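Local coordinates for hypothetical protein PA3352 (Pseudomonas aeruginosa, PDB 2FUP) that probably acts as a FlgN-type flagellar export chaperone, a helper that in its relatives binds hook-filament junction proteins before they are secreted, at residues T7-F12 with A89-R94; E14-A19 with G95-E100; N20-L25 with E103-A108. All coordinates share one frame; numbering follows the deposited sequence. Where two conformers were deposited one is given.

Contact 1: T7-F12 with A89-R94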
ATOM      1  N   THR A   7     -14.133  -1.079 -10.261  1.00 16.93           N
ATOM      2  CA  THR A   7     -12.703  -1.485 -10.241  1.00 16.46           C
ATOM      3  C   THR A   7     -11.802  -0.678  -9.352  1.00 17.08           C
ATOM      4  O   THR A   7     -11.029  -1.202  -8.587  1.00 17.98           O
ATOM      5  CB  THR A   7     -12.149  -1.497 -11.638  1.00 19.08           C
ATOM      6  OG1 THR A   7     -13.033  -2.235 -12.479  1.00 21.76           O
ATOM      7  CG2 THR A   7     -10.774  -2.096 -11.710  1.00 18.59           C
ATOM      8  N   LEU A   8     -11.870   0.645  -9.432  1.00 16.62           N
ATOM      9  CA  LEU A   8     -10.970   1.466  -8.658  1.00 15.46           C
ATOM     10  C   LEU A   8     -11.198   1.279  -7.170  1.00 17.05           C
ATOM     11  O   LEU A   8     -10.214   1.150  -6.386  1.00 17.37           O
ATOM     12  CB  LEU A   8     -11.041   2.946  -9.013  1.00 18.02           C
ATOM     13  CG  LEU A   8      -9.985   3.862  -8.459  1.00 19.26           C
ATOM     14  CD1 LEU A   8      -8.607   3.435  -8.907  1.00 20.54           C
ATOM     15  CD2 LEU A   8     -10.162   5.289  -8.884  1.00 21.53           C
ATOM     16  N   LEU A   9     -12.461   1.273  -6.760  1.00 17.68           N
ATOM     17  CA  LEU A   9     -12.736   1.094  -5.363  1.00 17.84           C
ATOM     18  C   LEU A   9     -12.282  -0.273  -4.882  1.00 18.01           C
ATOM     19  O   LEU A   9     -11.763  -0.398  -3.774  1.00 19.71           O
ATOM     20  CB  LEU A   9     -14.217   1.343  -5.078  1.00 19.51           C
ATOM     21  CG  LEU A   9     -14.629   1.324  -3.593  1.00 19.80           C
ATOM     22  CD1 LEU A   9     -13.930   2.380  -2.764  1.00 18.95           C
ATOM     23  CD2 LEU A   9     -16.169   1.584  -3.542  1.00 19.48           C
ATOM     24  N   ASP A  10     -12.404  -1.294  -5.714  1.00 17.75           N
ATOM     25  CA  ASP A  10     -11.953  -2.654  -5.347  1.00 17.93           C
ATOM     26  C   ASP A  10     -10.461  -2.643  -5.159  1.00 20.38           C
ATOM     27  O   ASP A  10      -9.942  -3.262  -4.229  1.00 18.97           O
ATOM     28  CB  ASP A  10     -12.353  -3.650  -6.415  1.00 19.95           C
ATOM     29  CG  ASP A  10     -12.077  -5.050  -6.019  1.00 26.85           C
ATOM     30  OD1 ASP A  10     -12.672  -5.536  -5.059  1.00 22.67           O
ATOM     31  OD2 ASP A  10     -11.325  -5.724  -6.757  1.00 30.30           O
ATOM     32  N   LEU A  11      -9.743  -1.936  -6.031  1.00 18.31           N
ATOM     33  CA  LEU A  11      -8.274  -1.879  -5.875  1.00 16.90           C
ATOM     34  C   LEU A  11      -7.867  -1.207  -4.590  1.00 18.03           C
ATOM     35  O   LEU A  11      -6.934  -1.624  -3.912  1.00 19.35           O
ATOM     36  CB  LEU A  11      -7.670  -1.150  -7.072  1.00 17.83           C
ATOM     37  CG  LEU A  11      -7.741  -1.896  -8.395  1.00 19.67           C
ATOM     38  CD1 LEU A  11      -7.486  -0.989  -9.568  1.00 19.20           C
ATOM     39  CD2 LEU A  11      -6.802  -3.036  -8.448  1.00 19.36           C
ATOM     40  N   PHE A  12      -8.545  -0.138  -4.232  1.00 17.42           N
ATOM     41  CA  PHE A  12      -8.257   0.492  -2.964  1.00 17.67           C
ATOM     42  C   PHE A  12      -8.570  -0.452  -1.819  1.00 20.46           C
ATOM     43  O   PHE A  12      -7.788  -0.515  -0.869  1.00 19.37           O
ATOM     44  CB  PHE A  12      -9.065   1.779  -2.773  1.00 19.61           C
ATOM     45  CG  PHE A  12      -8.462   2.976  -3.428  1.00 19.59           C
ATOM     46  CD1 PHE A  12      -7.218   3.464  -3.077  1.00 18.49           C
ATOM     47  CD2 PHE A  12      -9.143   3.674  -4.412  1.00 20.88           C
ATOM     48  CE1 PHE A  12      -6.666   4.559  -3.688  1.00 19.91           C
ATOM     49  CE2 PHE A  12      -8.561   4.808  -5.050  1.00 24.92           C
ATOM     50  CZ  PHE A  12      -7.309   5.256  -4.668  1.00 22.87           C
ATOM     51  N   ALA A  89     -17.166   9.499  -2.588  1.00 19.59           N
ATOM     52  CA  ALA A  89     -16.718   9.809  -1.221  1.00 17.95           C
ATOM     53  C   ALA A  89     -15.948   8.627  -0.643  1.00 19.94           C
ATOM     54  O   ALA A  89     -14.934   8.797   0.060  1.00 20.53           O
ATOM     55  CB  ALA A  89     -17.893  10.158  -0.338  1.00 20.53           C
ATOM     56  N   GLU A  90     -16.392   7.404  -0.955  1.00 18.78           N
ATOM     57  CA  GLU A  90     -15.678   6.246  -0.515  1.00 18.66           C
ATOM     58  C   GLU A  90     -14.329   6.173  -1.200  1.00 18.66           C
ATOM     59  O   GLU A  90     -13.346   5.763  -0.549  1.00 20.33           O
ATOM     60  CB  GLU A  90     -16.448   4.953  -0.858  1.00 21.71           C
ATOM     61  CG  GLU A  90     -17.432   4.599   0.136  1.00 32.01           C
ATOM     62  CD  GLU A  90     -16.764   4.145   1.387  1.00 36.49           C
ATOM     63  OE1 GLU A  90     -15.742   3.416   1.362  1.00 44.34           O
ATOM     64  OE2 GLU A  90     -17.246   4.548   2.384  1.00 34.16           O
ATOM     65  N   LEU A  91     -14.220   6.439  -2.518  1.00 18.01           N
ATOM     66  CA  LEU A  91     -12.909   6.476  -3.164  1.00 17.68           C
ATOM     67  C   LEU A  91     -11.920   7.364  -2.409  1.00 17.32           C
ATOM     68  O   LEU A  91     -10.760   6.999  -2.194  1.00 19.00           O
ATOM     69  CB  LEU A  91     -12.993   6.909  -4.640  1.00 18.13           C
ATOM     70  CG  LEU A  91     -13.642   5.991  -5.668  1.00 18.20           C
ATOM     71  CD1 LEU A  91     -13.855   6.633  -6.970  1.00 18.41           C
ATOM     72  CD2 LEU A  91     -12.771   4.764  -5.831  1.00 19.69           C
ATOM     73  N   LEU A  92     -12.376   8.578  -2.144  1.00 18.11           N
ATOM     74  CA  LEU A  92     -11.499   9.562  -1.480  1.00 18.19           C
ATOM     75  C   LEU A  92     -11.107   9.074  -0.065  1.00 18.94           C
ATOM     76  O   LEU A  92      -9.924   9.156   0.311  1.00 20.18           O
ATOM     77  CB  LEU A  92     -12.124  10.967  -1.473  1.00 17.21           C
ATOM     78  CG  LEU A  92     -12.027  11.641  -2.832  1.00 18.05           C
ATOM     79  CD1 LEU A  92     -12.981  12.812  -2.684  1.00 24.52           C
ATOM     80  CD2 LEU A  92     -10.645  12.079  -3.181  1.00 19.32           C
ATOM     81  N   ALA A  93     -12.053   8.587   0.727  1.00 18.59           N
ATOM     82  CA  ALA A  93     -11.799   8.132   2.064  1.00 18.15           C
ATOM     83  C   ALA A  93     -10.792   6.971   2.034  1.00 17.68           C
ATOM     84  O   ALA A  93      -9.852   6.872   2.847  1.00 18.60           O
ATOM     85  CB  ALA A  93     -13.067   7.681   2.703  1.00 18.93           C
ATOM     86  N   ARG A  94     -11.015   6.013   1.126  1.00 17.43           N
ATOM     87  CA  ARG A  94     -10.094   4.867   1.026  1.00 18.35           C
ATOM     88  C   ARG A  94      -8.718   5.294   0.511  1.00 17.49           C
ATOM     89  O   ARG A  94      -7.713   4.788   0.978  1.00 19.75           O
ATOM     90  CB  ARG A  94     -10.724   3.749   0.156  1.00 20.78           C
ATOM     91  CG  ARG A  94     -12.023   3.220   0.686  1.00 21.39           C
ATOM     92  CD  ARG A  94     -11.953   2.411   1.980  1.00 24.34           C
ATOM     93  NE  ARG A  94     -11.670   3.183   3.143  1.00 25.72           N
ATOM     94  CZ  ARG A  94     -12.517   3.875   3.914  1.00 37.47           C
ATOM     95  NH1 ARG A  94     -13.787   4.032   3.633  1.00 34.02           N
ATOM     96  NH2 ARG A  94     -12.026   4.486   4.970  1.00 34.00           N
TER

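Contact 2: E14-A19 with G95-E100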
ATOM      1  N   GLU A  14      -8.652  -3.735  -1.735  1.00 18.62           N
ATOM      2  CA  GLU A  14      -7.634  -4.774  -1.693  1.00 19.42           C
ATOM      3  C   GLU A  14      -6.324  -4.257  -1.118  1.00 20.16           C
ATOM      4  O   GLU A  14      -5.706  -4.891  -0.263  1.00 19.12           O
ATOM      5  CB  GLU A  14      -7.345  -5.297  -3.100  1.00 22.86           C
ATOM      6  CG  GLU A  14      -8.465  -6.098  -3.708  1.00 25.04           C
ATOM      7  CD  GLU A  14      -8.182  -6.646  -5.116  1.00 34.34           C
ATOM      8  OE1 GLU A  14      -7.001  -6.526  -5.585  1.00 38.81           O
ATOM      9  OE2 GLU A  14      -9.155  -7.214  -5.724  1.00 42.13           O
ATOM     10  N   ASP A  15      -5.930  -3.059  -1.523  1.00 18.07           N
ATOM     11  CA  ASP A  15      -4.645  -2.535  -1.070  0.50 17.27           C
ATOM     12  C   ASP A  15      -4.657  -2.129   0.389  1.00 18.28           C
ATOM     13  O   ASP A  15      -3.637  -2.270   1.071  1.00 19.40           O
ATOM     14  CB  ASP A  15      -4.129  -1.422  -2.001  0.50 17.40           C
ATOM     15  CG  ASP A  15      -3.495  -1.983  -3.243  0.50 20.71           C
ATOM     16  OD1 ASP A  15      -2.838  -1.253  -4.009  0.50 24.18           O
ATOM     17  OD2 ASP A  15      -3.509  -3.183  -3.324  0.50 16.81           O
ATOM     18  N   ILE A  16      -5.777  -1.634   0.906  1.00 17.64           N
ATOM     19  CA  ILE A  16      -5.903  -1.358   2.368  1.00 19.48           C
ATOM     20  C   ILE A  16      -5.675  -2.679   3.160  1.00 18.56           C
ATOM     21  O   ILE A  16      -4.959  -2.720   4.152  1.00 19.78           O
ATOM     22  CB  ILE A  16      -7.209  -0.654   2.701  1.00 19.85           C
ATOM     23  CG1 ILE A  16      -7.126   0.816   2.260  1.00 20.98           C
ATOM     24  CG2 ILE A  16      -7.472  -0.728   4.185  1.00 22.16           C
ATOM     25  CD1 ILE A  16      -8.450   1.446   2.048  1.00 22.09           C
ATOM     26  N   GLY A  17      -6.268  -3.759   2.673  1.00 18.84           N
ATOM     27  CA  GLY A  17      -6.080  -5.073   3.340  1.00 19.94           C
ATOM     28  C   GLY A  17      -4.620  -5.439   3.274  1.00 18.93           C
ATOM     29  O   GLY A  17      -4.069  -5.909   4.268  1.00 20.67           O
ATOM     30  N   HIS A  18      -4.013  -5.329   2.092  1.00 18.25           N
ATOM     31  CA  HIS A  18      -2.610  -5.746   1.986  0.50 15.49           C
ATOM     32  C   HIS A  18      -1.676  -4.833   2.797  1.00 17.06           C
ATOM     33  O   HIS A  18      -0.706  -5.328   3.368  1.00 18.67           O
ATOM     34  CB  HIS A  18      -2.162  -5.844   0.537  0.50 14.43           C
ATOM     35  CG  HIS A  18      -2.981  -6.777  -0.277  0.50 18.80           C
ATOM     36  ND1 HIS A  18      -3.449  -7.975   0.207  0.50 19.94           N
ATOM     37  CD2 HIS A  18      -3.397  -6.688  -1.559  0.50 17.87           C
ATOM     38  CE1 HIS A  18      -4.108  -8.601  -0.768  0.50 20.56           C
ATOM     39  NE2 HIS A  18      -4.129  -7.817  -1.831  0.50 23.00           N
ATOM     40  N   ALA A  19      -1.936  -3.529   2.833  1.00 17.20           N
ATOM     41  CA  ALA A  19      -1.120  -2.617   3.608  1.00 16.91           C
ATOM     42  C   ALA A  19      -1.266  -2.881   5.094  1.00 18.66           C
ATOM     43  O   ALA A  19      -0.307  -2.824   5.826  1.00 18.75           O
ATOM     44  CB  ALA A  19      -1.461  -1.188   3.279  1.00 20.22           C
ATOM     45  N   GLY A  95      -8.663   6.189  -0.470  1.00 17.64           N
ATOM     46  CA  GLY A  95      -7.386   6.659  -0.934  1.00 17.96           C
ATOM     47  C   GLY A  95      -6.609   7.274   0.210  1.00 17.29           C
ATOM     48  O   GLY A  95      -5.402   7.109   0.340  1.00 18.60           O
ATOM     49  N   ASP A  96      -7.262   8.077   1.064  1.00 16.82           N
ATOM     50  CA  ASP A  96      -6.572   8.757   2.156  1.00 17.11           C
ATOM     51  C   ASP A  96      -6.115   7.755   3.238  1.00 18.58           C
ATOM     52  O   ASP A  96      -5.065   7.912   3.836  1.00 21.07           O
ATOM     53  CB  ASP A  96      -7.503   9.804   2.800  1.00 17.77           C
ATOM     54  CG  ASP A  96      -7.840  10.951   1.881  1.00 20.07           C
ATOM     55  OD1 ASP A  96      -7.042  11.238   0.926  1.00 19.79           O
ATOM     56  OD2 ASP A  96      -8.871  11.635   2.128  1.00 18.93           O
ATOM     57  N   GLU A  97      -6.952   6.758   3.498  1.00 16.44           N
ATOM     58  CA  GLU A  97      -6.559   5.712   4.430  1.00 17.52           C
ATOM     59  C   GLU A  97      -5.358   4.927   3.926  1.00 17.61           C
ATOM     60  O   GLU A  97      -4.460   4.574   4.677  1.00 18.60           O
ATOM     61  CB  GLU A  97      -7.699   4.752   4.698  1.00 19.31           C
ATOM     62  CG  GLU A  97      -7.421   3.659   5.712  1.00 27.04           C
ATOM     63  CD  GLU A  97      -8.621   2.758   5.978  1.00 28.53           C
ATOM     64  OE1 GLU A  97      -9.670   2.839   5.227  1.00 25.70           O
ATOM     65  OE2 GLU A  97      -8.450   1.968   6.959  1.00 33.42           O
ATOM     66  N   LEU A  98      -5.386   4.552   2.655  1.00 17.01           N
ATOM     67  CA  LEU A  98      -4.224   3.893   2.067  1.00 17.15           C
ATOM     68  C   LEU A  98      -2.991   4.725   2.156  1.00 17.24           C
ATOM     69  O   LEU A  98      -1.924   4.226   2.503  1.00 18.23           O
ATOM     70  CB  LEU A  98      -4.518   3.500   0.615  1.00 18.64           C
ATOM     71  CG  LEU A  98      -3.406   2.710  -0.081  1.00 19.25           C
ATOM     72  CD1 LEU A  98      -3.102   1.368   0.617  1.00 18.09           C
ATOM     73  CD2 LEU A  98      -3.680   2.496  -1.562  1.00 19.80           C
ATOM     74  N   GLY A  99      -3.075   6.037   1.865  1.00 17.28           N
ATOM     75  CA  GLY A  99      -1.889   6.856   1.980  1.00 18.21           C
ATOM     76  C   GLY A  99      -1.329   6.853   3.386  1.00 17.86           C
ATOM     77  O   GLY A  99      -0.112   6.752   3.596  1.00 18.01           O
ATOM     78  N   GLU A 100      -2.195   6.888   4.426  1.00 18.55           N
ATOM     79  CA  GLU A 100      -1.703   6.844   5.788  1.00 17.96           C
ATOM     80  C   GLU A 100      -1.032   5.490   6.064  1.00 20.50           C
ATOM     81  O   GLU A 100       0.042   5.462   6.652  1.00 18.47           O
ATOM     82  CB  GLU A 100      -2.879   6.986   6.736  1.00 19.42           C
ATOM     83  CG  GLU A 100      -2.515   6.974   8.174  1.00 21.41           C
ATOM     84  CD  GLU A 100      -3.751   7.060   9.047  1.00 26.79           C
ATOM     85  OE1 GLU A 100      -4.391   8.101   9.107  1.00 26.54           O
ATOM     86  OE2 GLU A 100      -4.060   6.068   9.733  1.00 39.20           O
TER

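Contact 3: N20-L25 with E103-A108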
ATOM      1  N   ASN A  20      -2.477  -3.165   5.554  1.00 17.35           N
ATOM      2  CA  ASN A  20      -2.631  -3.572   6.959  1.00 18.65           C
ATOM      3  C   ASN A  20      -1.824  -4.854   7.257  1.00 18.52           C
ATOM      4  O   ASN A  20      -1.157  -4.920   8.290  1.00 20.23           O
ATOM      5  CB  ASN A  20      -4.095  -3.810   7.268  1.00 20.77           C
ATOM      6  CG  ASN A  20      -4.806  -2.559   7.697  1.00 27.40           C
ATOM      7  OD1 ASN A  20      -4.354  -1.855   8.597  1.00 31.22           O
ATOM      8  ND2 ASN A  20      -5.979  -2.306   7.094  1.00 29.23           N
ATOM      9  N   GLN A  21      -1.899  -5.835   6.364  1.00 18.70           N
ATOM     10  CA  GLN A  21      -1.175  -7.059   6.606  1.00 17.78           C
ATOM     11  C   GLN A  21       0.331  -6.768   6.613  1.00 17.82           C
ATOM     12  O   GLN A  21       1.085  -7.330   7.418  1.00 18.68           O
ATOM     13  CB  GLN A  21      -1.596  -8.165   5.662  0.50 19.40           C
ATOM     14  CG  GLN A  21      -2.990  -8.661   6.053  0.50 16.59           C
ATOM     15  CD  GLN A  21      -3.283 -10.031   5.512  0.50 32.54           C
ATOM     16  OE1 GLN A  21      -2.873 -10.352   4.412  0.50 24.58           O
ATOM     17  NE2 GLN A  21      -3.979 -10.867   6.299  0.50 39.37           N
ATOM     18  N   LEU A  22       0.792  -5.933   5.683  1.00 16.11           N
ATOM     19  CA  LEU A  22       2.229  -5.579   5.624  1.00 16.76           C
ATOM     20  C   LEU A  22       2.684  -4.916   6.935  1.00 15.88           C
ATOM     21  O   LEU A  22       3.685  -5.280   7.524  1.00 17.64           O
ATOM     22  CB  LEU A  22       2.497  -4.682   4.397  1.00 18.08           C
ATOM     23  CG  LEU A  22       3.953  -4.333   4.182  1.00 18.43           C
ATOM     24  CD1 LEU A  22       4.824  -5.530   4.004  1.00 17.78           C
ATOM     25  CD2 LEU A  22       4.097  -3.392   2.972  1.00 19.41           C
ATOM     26  N   LEU A  23       1.875  -3.959   7.405  1.00 16.70           N
ATOM     27  CA  LEU A  23       2.225  -3.254   8.637  1.00 15.93           C
ATOM     28  C   LEU A  23       2.355  -4.260   9.791  1.00 16.59           C
ATOM     29  O   LEU A  23       3.244  -4.152  10.627  1.00 16.96           O
ATOM     30  CB  LEU A  23       1.169  -2.183   8.898  1.00 20.63           C
ATOM     31  CG  LEU A  23       1.414  -1.278  10.063  1.00 20.87           C
ATOM     32  CD1 LEU A  23       2.732  -0.526   9.952  1.00 20.99           C
ATOM     33  CD2 LEU A  23       0.195  -0.326  10.247  1.00 22.42           C
ATOM     34  N   GLN A  24       1.403  -5.188   9.889  1.00 16.38           N
ATOM     35  CA  GLN A  24       1.454  -6.201  10.928  1.00 15.36           C
ATOM     36  C   GLN A  24       2.726  -7.097  10.836  1.00 15.24           C
ATOM     37  O   GLN A  24       3.384  -7.409  11.823  1.00 16.29           O
ATOM     38  CB  GLN A  24       0.220  -7.052  10.845  1.00 17.75           C
ATOM     39  CG  GLN A  24      -1.018  -6.278  11.310  1.00 21.31           C
ATOM     40  CD  GLN A  24      -2.341  -6.905  10.959  1.00 33.13           C
ATOM     41  OE1 GLN A  24      -2.464  -8.115  10.945  1.00 38.70           O
ATOM     42  NE2 GLN A  24      -3.375  -6.063  10.746  1.00 32.04           N
ATOM     43  N   LEU A  25       3.067  -7.494   9.591  1.00 15.78           N
ATOM     44  CA  LEU A  25       4.302  -8.254   9.407  1.00 16.72           C
ATOM     45  C   LEU A  25       5.561  -7.458   9.763  1.00 15.00           C
ATOM     46  O   LEU A  25       6.535  -8.004  10.284  1.00 16.56           O
ATOM     47  CB  LEU A  25       4.409  -8.820   7.986  1.00 15.31           C
ATOM     48  CG  LEU A  25       3.397  -9.875   7.548  1.00 18.48           C
ATOM     49  CD1 LEU A  25       3.524 -10.151   6.068  1.00 18.38           C
ATOM     50  CD2 LEU A  25       3.554 -11.130   8.395  1.00 17.74           C
ATOM     51  N   GLU A 103       2.404   5.142   4.504  1.00 20.27           N
ATOM     52  CA  GLU A 103       3.380   5.919   5.202  1.00 21.63           C
ATOM     53  C   GLU A 103       3.761   5.205   6.524  1.00 19.54           C
ATOM     54  O   GLU A 103       4.956   5.158   6.922  1.00 21.85           O
ATOM     55  CB  GLU A 103       2.819   7.346   5.463  1.00 21.12           C
ATOM     56  CG  GLU A 103       3.671   8.201   6.414  1.00 28.57           C
ATOM     57  CD  GLU A 103       3.064   9.629   6.602  1.00 27.91           C
ATOM     58  OE1 GLU A 103       3.358  10.485   5.759  1.00 33.60           O
ATOM     59  OE2 GLU A 103       2.345   9.877   7.604  1.00 37.71           O
ATOM     60  N   ARG A 104       2.780   4.656   7.244  1.00 19.69           N
ATOM     61  CA  ARG A 104       3.064   3.909   8.446  1.00 18.95           C
ATOM     62  C   ARG A 104       3.984   2.720   8.145  1.00 21.42           C
ATOM     63  O   ARG A 104       4.923   2.454   8.918  1.00 20.60           O
ATOM     64  CB  ARG A 104       1.752   3.408   9.061  1.00 21.14           C
ATOM     65  CG  ARG A 104       0.914   4.504   9.698  1.00 24.49           C
ATOM     66  CD  ARG A 104      -0.459   4.013  10.134  1.00 28.71           C
ATOM     67  NE  ARG A 104      -0.392   3.222  11.366  1.00 35.41           N
ATOM     68  CZ  ARG A 104      -1.373   2.428  11.834  1.00 46.98           C
ATOM     69  NH1 ARG A 104      -2.515   2.266  11.158  1.00 48.91           N
ATOM     70  NH2 ARG A 104      -1.196   1.773  12.992  1.00 45.80           N
ATOM     71  N   CYS A 105       3.694   1.993   7.078  1.00 21.61           N
ATOM     72  CA  CYS A 105       4.575   0.871   6.684  1.00 19.26           C
ATOM     73  C   CYS A 105       5.994   1.382   6.432  1.00 21.92           C
ATOM     74  O   CYS A 105       6.973   0.765   6.869  1.00 22.06           O
ATOM     75  CB  CYS A 105       4.075   0.191   5.446  1.00 20.11           C
ATOM     76  SG  CYS A 105       2.557  -0.800   5.585  1.00 20.90           S
ATOM     77  N   GLN A 106       6.113   2.468   5.694  1.00 22.12           N
ATOM     78  CA  GLN A 106       7.447   2.982   5.358  1.00 24.64           C
ATOM     79  C   GLN A 106       8.219   3.337   6.573  1.00 23.62           C
ATOM     80  O   GLN A 106       9.417   2.963   6.693  1.00 23.71           O
ATOM     81  CB  GLN A 106       7.315   4.214   4.476  1.00 24.83           C
ATOM     82  CG  GLN A 106       8.646   4.805   4.064  1.00 34.53           C
ATOM     83  CD  GLN A 106       8.393   5.986   3.114  1.00 47.96           C
ATOM     84  OE1 GLN A 106       7.847   7.027   3.543  1.00 47.66           O
ATOM     85  NE2 GLN A 106       8.740   5.814   1.815  1.00 41.48           N
ATOM     86  N   GLN A 107       7.592   4.026   7.528  1.00 21.27           N
ATOM     87  CA  GLN A 107       8.263   4.420   8.740  1.00 26.52           C
ATOM     88  C   GLN A 107       8.693   3.205   9.590  1.00 21.41           C
ATOM     89  O   GLN A 107       9.761   3.177  10.166  1.00 23.49           O
ATOM     90  CB  GLN A 107       7.308   5.274   9.608  0.50 27.11           C
ATOM     91  CG  GLN A 107       6.885   6.604   8.965  0.50 32.42           C
ATOM     92  CD  GLN A 107       5.702   7.288   9.661  0.50 32.22           C
ATOM     93  OE1 GLN A 107       4.935   6.662  10.402  0.50 34.42           O
ATOM     94  NE2 GLN A 107       5.545   8.596   9.398  0.50 36.36           N
ATOM     95  N   ALA A 108       7.787   2.236   9.695  1.00 18.81           N
ATOM     96  CA  ALA A 108       8.038   1.095  10.552  1.00 20.60           C
ATOM     97  C   ALA A 108       9.166   0.282   9.949  1.00 20.20           C
ATOM     98  O   ALA A 108       9.993  -0.299  10.678  1.00 20.54           O
ATOM     99  CB  ALA A 108       6.774   0.242  10.670  1.00 23.16           C
TER

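Contact 1: T7-F12 with A89-R94
L91 overlaps the backbone of helix 7-34 at the L8-L9 step, with its CD2 methyl seated on the peptide and among three side chains. The closest approach is L91 CD2 to L9 N, 3.6 Å, and CD2 also meets L9 CB at 3.8 Å. L8 closes in from another direction, with L8 CG 3.9 Å from L91 CD2 and the two chains crossing at about a right angle. F12 CD2, a ring atom, comes within 4.0 Å of L91 CD2, while L91 O lies above a face of that ring, out toward its rim. L9 has CG anti to its backbone N (chi1 -174°), and beyond CG its CD1 rests 4.0 Å from R94 CG, on the aliphatic part of the arginine. One turn along, F12 CB and R94 CB abut at 3.9 Å. The segment axes come within 9.8 Å and diverge by 27°, running the same way, as neighbours in a helical bundle can. L78 of helix 75-82 and R62 of helix 39-68 touch both L8 and F12. R94 curls against its own helix, its NH1 bridging back to E90 OE1 (3.1 Å) and its NH2 forward to E97 OE1. With R94 paired to E90 and E97 on its own helix, cohesion across this contact is left to hydrocarbon packing, without a directional bond.

Contact 2: E14-A19 with G95-E100
L98 reaches from helix 88-114 to helix 7-34, and its CB starts the contact by resting against I16 CG1 at 4.1 Å. CG stands anti to the backbone N (chi1 -176°), and beyond it both methyls of the isopropyl fork reach D15 CB, L98 CD1 and L98 CD2 each lying 4.0 Å from it. CD1 goes on to the backbone, with L98 CD1 3.7 Å from D15 O, an oxygen that already accepts the amide hydrogen of A19. L98 CD1 also meets A19 CB at 4.0 Å, one turn further on. The carboxylate of D15 is engaged with helix 39-68, through a salt bridge from OD1 to R62 and a hydrogen bond from OD2 to N58, at least in the modelled one of its two conformers.

The pairing belongs to an elongated bundle in which helices 7-34 and 88-114 run in the same direction; their axes here are 9.6 Å apart at 22°, and I16 and L98 bring their CA atoms to 5.5 Å.

Beside L98, I16 crosses the extended chain of E97 at about a right angle. I16 CD1 lies 3.7 Å from E97 OE1, and I16 CG2 approaches E97 OE2, so both carboxylate oxygens have a methyl of the isoleucine beside them. That carboxylate is not left to hydrocarbon: OE1 forms a salt bridge with R94 on its own helix. Methylpentanediol, probably from the crystallisation liquor, lies near the L98 side chain, and G95 O is hydrogen-bonded to a methylpentanediol oxygen.

Contact 3: N20-L25 with E103-A108
R104 O accepts the amide hydrogen of A108 (A108 N to R104 O, 3.0 Å), and across the contact it meets a methyl of helix 7-34, L23 CD1, at 3.8 Å. That methyl also brushes A108 CB, so one branch of L23 rests on a turn of helix 88-114. The other branch, L23 CD2, meets the arginine's far end: it sits over the centre of the guanidinium, 3.5 Å from R104 CZ. A bend at chi3 (76°) turns NE out of the line of the aliphatic chain, and the flat group beyond presents a face to L23, the two side chains crossing at about a right angle. C105 fills the place beside this pair. C105 SG lies against the L22-L23 step, 3.7 Å from L23 N and 3.8 Å from L23 CB. L22 adds its CD2, 4.0 Å from C105 SG, and L23 and C105 bring their CA atoms to 5.1 Å. The axes are 9.3 Å apart here, running the same way at 19°. Helix 121-130 reaches C105 through L127, and K48 of helix 39-68 touches L22. No hydrogen bond joins the two segments; toward L22 and L23 the thiol packs as an apolar group and the guanidinium offers a flat face: van der Waals contact, with perhaps some polarisation of the methyl by the nearby positive charge.

From the N terminus, helix 7-34 supplies the first segments of contacts 1, 2 and 3 in order, and helix 88-114 answers with the second segments in the same order. Each contact therefore closes a long loop of about 76 residues, containing helices 39-68 and 75-82, and the three loops cross rather than nest. Two helices running the same way are joined over much of their length in this way. Contacts 1 and 2 are continuous, F12 CE1 lying 3.5 Å from G95 CA; contacts 2 and 3 meet where A19 O approaches C105 SG. Contacts 1 and 3 do not touch and lie on opposite sides of the chain's centre, their own centres about 20 Å apart.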